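Local coordinates for protein gamma-glutamyltranspeptidase (Streptomyces lincolnensis, PDB 6J3A) that probably cleaves or transfers gamma-glutamyl groups, as an LmbA-like member of the gamma-glutamyltranspeptidase family of N-terminal nucleophile hydrolases, at residues Gln510-Leu515 / Pro536-Asp541; Thr558-Met563 / Asn606-Gln611. One frame throughout, in Å; residues are numbered along the deposited sequence.

Contact 1: residues Gln510-Leu515 / Pro536-Asp541; sequences QLHFFL and PNWHND
His-512 on helix 506-519 faces the start of the short strand 538-540, and the backbones come nearest at His-512 CA and Asn-537 CA, 7.0 Å apart. The helix belongs to the Ntn-hydrolase fold of the gamma-glutamyltranspeptidase family. Next along the helix, Phe-513 and Phe-514 pack on Met-496 and Phe-498 of strand 493-499. The contact itself is a buried face-to-face stack of His-512 on Trp-538. The imidazole lies flat over the six-membered part of the indole. The ring centroids are 3.7 Å apart and the planes differ by 13°. CG of His-512 stands beside the backbone N, opposite the carbonyl carbon (chi1 -46°), and this sends the ring out from the helix toward the strand. CG of Trp-538 sits between its own backbone N and carbonyl carbon (chi1 68°), which brings the indole round to meet the imidazole. The backbone carbonyl of Trp-538 reaches the imidazole edge in its plane. Asn-537 also lies at the imidazole edge, but the exact place of its OD1 is doubtful. Leu-305 and Val-306 of helix 299-319 also touch Trp-538. Nearer the helix, CB of His-512 adds a CH-pi contact, 4.2 Å from the centroid of the six-membered ring of Trp-538 and over its face.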
loop_
_atom_site.group_PDB
_atom_site.type_symbol
_atom_site.label_atom_id
_atom_site.label_comp_id
_atom_site.label_asym_id
_atom_site.label_seq_id
_atom_site.Cartn_x
_atom_site.Cartn_y
_atom_site.Cartn_z
ATOM N N GLN A 510 12.126 -16.000 6.385
ATOM C CA GLN A 510 13.127 -14.950 6.230
ATOM C C GLN A 510 14.343 -15.416 5.443
ATOM O O GLN A 510 14.858 -14.658 4.622
ATOM C CB GLN A 510 13.579 -14.405 7.585
ATOM C CG GLN A 510 12.651 -13.365 8.155
ATOM C CD GLN A 510 13.003 -12.991 9.576
ATOM O OE1 GLN A 510 12.727 -13.747 10.526
ATOM N NE2 GLN A 510 13.609 -11.815 9.741
ATOM N N LEU A 511 14.813 -16.640 5.702
ATOM C CA LEU A 511 15.913 -17.197 4.914
ATOM C C LEU A 511 15.544 -17.240 3.436
ATOM O O LEU A 511 16.336 -16.831 2.593
ATOM C CB LEU A 511 16.319 -18.602 5.363
ATOM C CG LEU A 511 17.500 -19.092 4.494
ATOM C CD1 LEU A 511 18.828 -18.760 5.146
ATOM C CD2 LEU A 511 17.398 -20.565 4.141
ATOM N N HIS A 512 14.344 -17.724 3.128
ATOM C CA HIS A 512 13.921 -17.813 1.724
ATOM C C HIS A 512 13.867 -16.405 1.121
ATOM O O HIS A 512 14.426 -16.150 0.045
ATOM C CB HIS A 512 12.581 -18.552 1.574
ATOM C CG HIS A 512 12.498 -19.813 2.377
ATOM N ND1 HIS A 512 13.608 -20.559 2.693
ATOM C CD2 HIS A 512 11.447 -20.443 2.953
ATOM C CE1 HIS A 512 13.244 -21.599 3.422
ATOM N NE2 HIS A 512 11.936 -21.551 3.593
ATOM N N PHE A 513 13.243 -15.488 1.851
ATOM C CA PHE A 513 13.157 -14.083 1.444
ATOM C C PHE A 513 14.519 -13.448 1.177
ATOM O O PHE A 513 14.757 -12.935 0.083
ATOM C CB PHE A 513 12.441 -13.298 2.530
ATOM C CG PHE A 513 12.536 -11.819 2.377
ATOM C CD1 PHE A 513 11.811 -11.171 1.400
ATOM C CD2 PHE A 513 13.337 -11.074 3.226
ATOM C CE1 PHE A 513 11.882 -9.795 1.265
ATOM C CE2 PHE A 513 13.414 -9.700 3.099
ATOM C CZ PHE A 513 12.683 -9.059 2.118
ATOM N N PHE A 514 15.395 -13.482 2.179
ATOM C CA PHE A 514 16.720 -12.867 2.074
ATOM C C PHE A 514 17.537 -13.405 0.908
ATOM O O PHE A 514 18.197 -12.628 0.220
ATOM C CB PHE A 514 17.519 -13.050 3.355
ATOM C CG PHE A 514 18.967 -12.659 3.222
ATOM C CD1 PHE A 514 19.368 -11.347 3.456
ATOM C CD2 PHE A 514 19.926 -13.605 2.865
ATOM C CE1 PHE A 514 20.696 -10.988 3.343
ATOM C CE2 PHE A 514 21.254 -13.251 2.745
ATOM C CZ PHE A 514 21.642 -11.941 2.985
ATOM N N LEU A 515 17.520 -14.720 0.704
ATOM C CA LEU A 515 18.176 -15.308 -0.479
ATOM C C LEU A 515 17.537 -14.826 -1.791
ATOM O O LEU A 515 18.232 -14.493 -2.762
ATOM C CB LEU A 515 18.181 -16.845 -0.425
ATOM C CG LEU A 515 19.066 -17.503 0.647
ATOM C CD1 LEU A 515 18.953 -19.016 0.570
ATOM C CD2 LEU A 515 20.522 -17.097 0.528
ATOM N N PRO A 536 6.410 -17.485 -4.127
ATOM C CA PRO A 536 5.970 -18.653 -3.381
ATOM C C PRO A 536 6.965 -19.007 -2.292
ATOM O O PRO A 536 8.169 -19.108 -2.561
ATOM C CB PRO A 536 5.905 -19.756 -4.446
ATOM C CG PRO A 536 5.614 -19.030 -5.707
ATOM C CD PRO A 536 6.347 -17.718 -5.584
ATOM N N ASN A 537 6.461 -19.140 -1.069
ATOM C CA ASN A 537 7.283 -19.457 0.093
ATOM C C ASN A 537 6.830 -20.813 0.639
ATOM O O ASN A 537 5.805 -21.357 0.207
ATOM C CB ASN A 537 7.171 -18.332 1.143
ATOM C CG ASN A 537 8.440 -18.152 1.976
ATOM O OD1 ASN A 537 9.166 -19.091 2.197
ATOM N ND2 ASN A 537 8.697 -16.934 2.435
ATOM N N TRP A 538 7.629 -21.369 1.549
ATOM C CA TRP A 538 7.407 -22.712 2.095
ATOM C C TRP A 538 8.046 -22.817 3.472
ATOM O O TRP A 538 8.842 -21.971 3.849
ATOM C CB TRP A 538 8.028 -23.777 1.173
ATOM C CG TRP A 538 9.562 -23.716 1.146
ATOM C CD1 TRP A 538 10.434 -24.470 1.891
ATOM C CD2 TRP A 538 10.373 -22.823 0.376
ATOM N NE1 TRP A 538 11.734 -24.109 1.619
ATOM C CE2 TRP A 538 11.725 -23.102 0.693
ATOM C CE3 TRP A 538 10.091 -21.816 -0.558
ATOM C CZ2 TRP A 538 12.790 -22.407 0.111
ATOM C CZ3 TRP A 538 11.158 -21.126 -1.147
ATOM C CH2 TRP A 538 12.489 -21.425 -0.804
ATOM N N HIS A 539 7.716 -23.881 4.196
ATOM C CA HIS A 539 8.364 -24.209 5.479
ATOM C C HIS A 539 8.304 -25.698 5.718
ATOM O O HIS A 539 7.490 -26.383 5.105
ATOM C CB HIS A 539 7.684 -23.493 6.649
ATOM C CG HIS A 539 6.335 -24.046 7.011
ATOM N ND1 HIS A 539 6.120 -24.819 8.132
ATOM C CD2 HIS A 539 5.131 -23.922 6.409
ATOM C CE1 HIS A 539 4.841 -25.143 8.200
ATOM N NE2 HIS A 539 4.220 -24.615 7.164
ATOM N N ASN A 540 9.155 -26.187 6.619
ATOM C CA ASN A 540 9.034 -27.557 7.140
ATOM C C ASN A 540 8.664 -27.560 8.622
ATOM O O ASN A 540 8.807 -26.540 9.304
ATOM C CB ASN A 540 10.314 -28.366 6.874
ATOM C CG ASN A 540 11.426 -28.081 7.870
ATOM O OD1 ASN A 540 11.418 -28.593 8.988
ATOM N ND2 ASN A 540 12.412 -27.301 7.450
ATOM N N ASP A 541 8.193 -28.714 9.098
ATOM C CA ASP A 541 7.849 -28.913 10.521
ATOM C C ASP A 541 8.541 -30.151 11.104
ATOM O O ASP A 541 8.040 -30.760 12.056
ATOM C CB ASP A 541 6.329 -29.051 10.714
ATOM C CG ASP A 541 5.581 -27.745 10.538
ATOM O OD1 ASP A 541 5.956 -26.715 11.150
ATOM O OD2 ASP A 541 4.581 -27.777 9.798
#

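Contact 2: residues Thr558-Met563 / Asn606-Gln611; sequences TVEARM and NPRGMQ
Glu-560 and Arg-608 reach for each other from opposite directions and join in a salt bridge, with carboxylate and guanidinium nearly coplanar at 25°. Arg-608 presents its side, not its end. NE donates to OE1 of Glu-560 at 2.6 Å. NH2 donates to OE2 of the same carboxylate at 3.1 Å. Each oxygen is met on its syn side, and both bonds are close to straight. The two bonds hold the flat groups against rotation. OE1 also accepts from the backbone N of Ser-585 and Glu-586. Arg-608 can span the gap because its chain is extended from CG to NE (chi3 -178°).

The third nitrogen, NH1, faces back to its own loop. It gives an in-plane bond of 2.8 Å to OD1 of Asn-606. That oxygen also accepts from the backbone N of Arg-608 at 3.1 Å, from above the carbonyl plane, which makes an Asx turn. A type II turn from Pro-607 to Met-610 overlaps it, with Gly-609 at its positive-phi position.

Arg-562 completes the network. A type I turn from Glu-560 to Met-563 folds it back beside Glu-560, and its NH1 lies 3.1 Å from OE2 of Glu-560 in a second salt bridge. Its guanidinium is turned 61° from that of Arg-608, and the shared carboxylate would offset their like charges. NH2 of Arg-562 bonds Asp-534 O, and Trp-584 makes a cation-pi contact with this arginine.

The network ties the end of strand 556-560 to the loop between strands 601-605 and 613-616. Helix 529-534 lies alongside: Ile-533 O accepts from NH1 of Arg-608, and Pro-607 packs on Gln-530 and Ile-533.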
loop_
_atom_site.group_PDB
_atom_site.type_symbol
_atom_site.label_atom_id
_atom_site.label_comp_id
_atom_site.label_asym_id
_atom_site.label_seq_id
_atom_site.Cartn_x
_atom_site.Cartn_y
_atom_site.Cartn_z
ATOM N N THR A 558 5.589 -27.812 3.833
ATOM C CA THR A 558 4.381 -27.136 3.364
ATOM C C THR A 558 4.720 -26.046 2.340
ATOM O O THR A 558 5.345 -25.046 2.682
ATOM C CB THR A 558 3.594 -26.545 4.548
ATOM O OG1 THR A 558 3.334 -27.579 5.504
ATOM C CG2 THR A 558 2.258 -25.932 4.095
ATOM N N VAL A 559 4.287 -26.251 1.095
ATOM C CA VAL A 559 4.441 -25.249 0.021
ATOM C C VAL A 559 3.111 -24.567 -0.310
ATOM O O VAL A 559 2.042 -25.158 -0.119
ATOM C CB VAL A 559 5.031 -25.846 -1.284
ATOM C CG1 VAL A 559 6.412 -26.432 -1.024
ATOM C CG2 VAL A 559 4.112 -26.892 -1.914
ATOM N N GLU A 560 3.187 -23.336 -0.815
ATOM C CA GLU A 560 2.009 -22.629 -1.316
ATOM C C GLU A 560 1.555 -23.268 -2.620
ATOM O O GLU A 560 2.362 -23.803 -3.378
ATOM C CB GLU A 560 2.293 -21.143 -1.533
ATOM C CG GLU A 560 2.497 -20.368 -0.247
ATOM C CD GLU A 560 2.674 -18.876 -0.462
ATOM O OE1 GLU A 560 1.915 -18.097 0.145
ATOM O OE2 GLU A 560 3.572 -18.458 -1.220
ATOM N N ALA A 561 0.254 -23.190 -2.881
ATOM C CA ALA A 561 -0.335 -23.774 -4.087
ATOM C C ALA A 561 0.198 -23.171 -5.381
ATOM O O ALA A 561 0.090 -23.811 -6.421
ATOM C CB ALA A 561 -1.858 -23.659 -4.055
ATOM N N ARG A 562 0.766 -21.964 -5.318
ATOM C CA ARG A 562 1.260 -21.259 -6.524
ATOM C C ARG A 562 2.731 -21.524 -6.810
ATOM O O ARG A 562 3.249 -21.022 -7.801
ATOM C CB ARG A 562 0.950 -19.742 -6.533
ATOM C CG ARG A 562 0.716 -19.099 -5.180
ATOM C CD ARG A 562 0.198 -17.679 -5.283
ATOM N NE ARG A 562 1.266 -16.758 -5.608
ATOM C CZ ARG A 562 2.218 -16.340 -4.774
ATOM N NH1 ARG A 562 2.282 -16.737 -3.504
ATOM N NH2 ARG A 562 3.128 -15.501 -5.240
ATOM N N MET A 563 3.397 -22.314 -5.964
ATOM C CA MET A 563 4.666 -22.935 -6.342
ATOM C C MET A 563 4.397 -23.922 -7.487
ATOM O O MET A 563 3.331 -24.539 -7.532
ATOM C CB MET A 563 5.292 -23.656 -5.145
ATOM C CG MET A 563 6.656 -24.285 -5.420
ATOM S SD MET A 563 7.622 -24.612 -3.923
ATOM C CE MET A 563 8.167 -22.959 -3.507
ATOM N N ASN A 606 4.029 -7.884 2.741
ATOM C CA ASN A 606 3.278 -9.092 2.420
ATOM C C ASN A 606 1.804 -8.808 2.123
ATOM O O ASN A 606 1.160 -8.085 2.884
ATOM C CB ASN A 606 3.380 -10.075 3.584
ATOM C CG ASN A 606 2.352 -11.178 3.501
ATOM O OD1 ASN A 606 2.409 -12.039 2.616
ATOM N ND2 ASN A 606 1.387 -11.144 4.409
ATOM N N PRO A 607 1.270 -9.390 1.025
ATOM C CA PRO A 607 -0.136 -9.216 0.693
ATOM C C PRO A 607 -1.082 -10.266 1.300
ATOM O O PRO A 607 -2.297 -10.068 1.285
ATOM C CB PRO A 607 -0.126 -9.338 -0.825
ATOM C CG PRO A 607 0.912 -10.374 -1.073
ATOM C CD PRO A 607 1.954 -10.196 -0.007
ATOM N N ARG A 608 -0.526 -11.355 1.824
ATOM C CA ARG A 608 -1.312 -12.480 2.306
ATOM C C ARG A 608 -2.037 -12.074 3.584
ATOM O O ARG A 608 -1.405 -11.575 4.511
ATOM C CB ARG A 608 -0.422 -13.691 2.583
ATOM C CG ARG A 608 0.427 -14.165 1.414
ATOM C CD ARG A 608 1.489 -15.139 1.886
ATOM N NE ARG A 608 2.366 -15.587 0.806
ATOM C CZ ARG A 608 3.377 -14.890 0.292
ATOM N NH1 ARG A 608 3.674 -13.668 0.740
ATOM N NH2 ARG A 608 4.108 -15.426 -0.682
ATOM N N GLY A 609 -3.358 -12.278 3.608
ATOM C CA GLY A 609 -4.216 -11.886 4.733
ATOM C C GLY A 609 -4.685 -10.438 4.676
ATOM O O GLY A 609 -5.278 -9.952 5.624
ATOM N N MET A 610 -4.442 -9.769 3.548
ATOM C CA MET A 610 -4.764 -8.345 3.324
ATOM C C MET A 610 -4.687 -7.474 4.577
ATOM O O MET A 610 -5.684 -6.919 5.041
ATOM C CB MET A 610 -6.116 -8.154 2.609
ATOM C CG MET A 610 -6.854 -9.407 2.223
ATOM S SD MET A 610 -6.033 -10.498 1.054
ATOM C CE MET A 610 -6.927 -11.975 1.555
ATOM N N GLN A 611 -3.477 -7.350 5.098
ATOM C CA GLN A 611 -3.260 -6.683 6.377
ATOM C C GLN A 611 -1.903 -5.991 6.436
ATOM O O GLN A 611 -1.824 -4.801 6.764
ATOM C CB GLN A 611 -3.400 -7.709 7.502
ATOM C CG GLN A 611 -3.516 -7.125 8.895
ATOM C CD GLN A 611 -3.497 -8.207 9.961
ATOM O OE1 GLN A 611 -2.805 -8.081 10.970
ATOM N NE2 GLN A 611 -4.230 -9.297 9.720
#

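Contacts 1 and 2 follow one another along the chain and lie side by side, their centres about 12 Å apart. They meet through neighbouring antiparallel strands of a small mixed sheet, 538-540 in contact 1 and 556-560 in contact 2. His-539 O and Thr-558 N are 2.7 Å apart, a probable backbone hydrogen bond between these strands. Asn-537 N and Glu-560 OE2 are 3.0 Å apart, also a probable hydrogen bond. The carboxylate of contact 2 thus holds the backbone just before the stacked tryptophan of contact 1. Together they couple helix 506-519, through this small sheet, to the loop 606-611. Arg-524 of the second subunit bonds that loop at Met-610 O.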